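Catabolite control protein A (Lactococcus lactis, PDB 2O20) binds regulatory DNA as a LacI-family transcription regulator and probably governs carbon catabolite repression and activation in the cell. Local coordinates at the interface of chains A and B. Numbering follows the deposited sequence. Chains: chain A/B, Catabolite control protein A.

The interface of chains A and B. Residues chain A 79-80, 83; chain B 72-74.
The guanidinium of A:Arg83 presents its edge, not a face, to B:Thr72: CB of the threonine lies in the guanidinium plane, beside NH2. From that edge NH2 donates a nearly straight hydrogen bond to the hydroxyl OG1 of B:Thr72, at 3.0 Å. The oxygen is only 13° out of the guanidinium plane. The two side chains cross at about a right angle. A:Arg83 reaches across with CG anti to its backbone N (chi1 175°) and then bends at chi2 and chi3, which swings the guanidinium over to the chain B loop.

On the other side of the contact, OG1 of B:Thr72 is a small hub. Anti to its own backbone N, it also accepts from the amide N of B:Thr74 at 3.2 Å and pairs with the hydroxyl OG1 of B:Thr74 at 2.9 Å, though which of the two hydroxyls donates is not settled. These bonds within the loop probably hold the hydroxyl in place for the arginine.

Beside this polar link runs a softer contact with helix 76-91. The methyl CG2 of B:Thr74 sits 3.7 Å from the carbonyl O of A:Ala79 and packs against CA of A:Ala80 and CB of A:Arg83, so one methyl touches three helix residues. CG2 of B:Ile73 adds a looser touch on the same carbonyl at 3.9 Å, while the backbone O of B:Ile73 lies 3.7 Å from the methyl CB of A:Ala79.

With only methyl side chains at A:Ala79 and A:Ala80, the helix backbone probably lies within easier reach of the loop. Repeated by the two-fold axis, this loop-on-helix patch helps join the sugar-binding-type domains of the CcpA dimer, the form in which LacI-family regulators pair their DNA-binding headpieces.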
# COMPACT_ATOMS: atom_id res chain seq x y z
N ALA A 79 6.21 0.18 0.07
CA ALA A 79 5.80 1.33 -0.76
C ALA A 79 6.14 2.69 -0.10
O ALA A 79 6.51 3.66 -0.77
CB ALA A 79 4.31 1.23 -1.07
N ALA A 80 6.01 2.74 1.22
CA ALA A 80 6.28 3.95 2.02
C ALA A 80 7.76 4.32 1.92
O ALA A 80 8.12 5.51 1.70
CB ALA A 80 5.88 3.73 3.51
N ARG A 83 8.65 5.43 -1.71
CA ARG A 83 8.25 6.79 -1.96
C ARG A 83 9.33 7.79 -1.54
O ARG A 83 9.63 8.77 -2.26
CB ARG A 83 6.89 7.08 -1.31
CG ARG A 83 6.43 8.55 -1.41
CD ARG A 83 6.56 9.15 -2.82
NE ARG A 83 5.26 9.35 -3.41
CZ ARG A 83 4.74 10.47 -3.91
NH1 ARG A 83 5.38 11.63 -4.06
NH2 ARG A 83 3.50 10.40 -4.32
N THR B 72 0.04 8.25 -6.51
CA THR B 72 1.12 7.81 -5.61
C THR B 72 1.21 6.29 -5.52
O THR B 72 0.21 5.58 -5.54
CB THR B 72 0.98 8.43 -4.17
OG1 THR B 72 2.04 7.96 -3.32
CG2 THR B 72 -0.35 8.07 -3.56
N ILE B 73 2.44 5.83 -5.45
CA ILE B 73 2.76 4.43 -5.21
C ILE B 73 2.27 3.88 -3.84
O ILE B 73 2.06 2.66 -3.69
CB ILE B 73 4.31 4.21 -5.40
CG1 ILE B 73 4.62 2.75 -5.66
CG2 ILE B 73 5.09 4.76 -4.26
CD1 ILE B 73 4.31 2.35 -7.09
N THR B 74 2.07 4.78 -2.86
CA THR B 74 1.50 4.38 -1.56
C THR B 74 -0.02 4.19 -1.53
O THR B 74 -0.58 3.84 -0.50
CB THR B 74 1.87 5.41 -0.46
OG1 THR B 74 1.29 6.66 -0.80
CG2 THR B 74 3.37 5.54 -0.31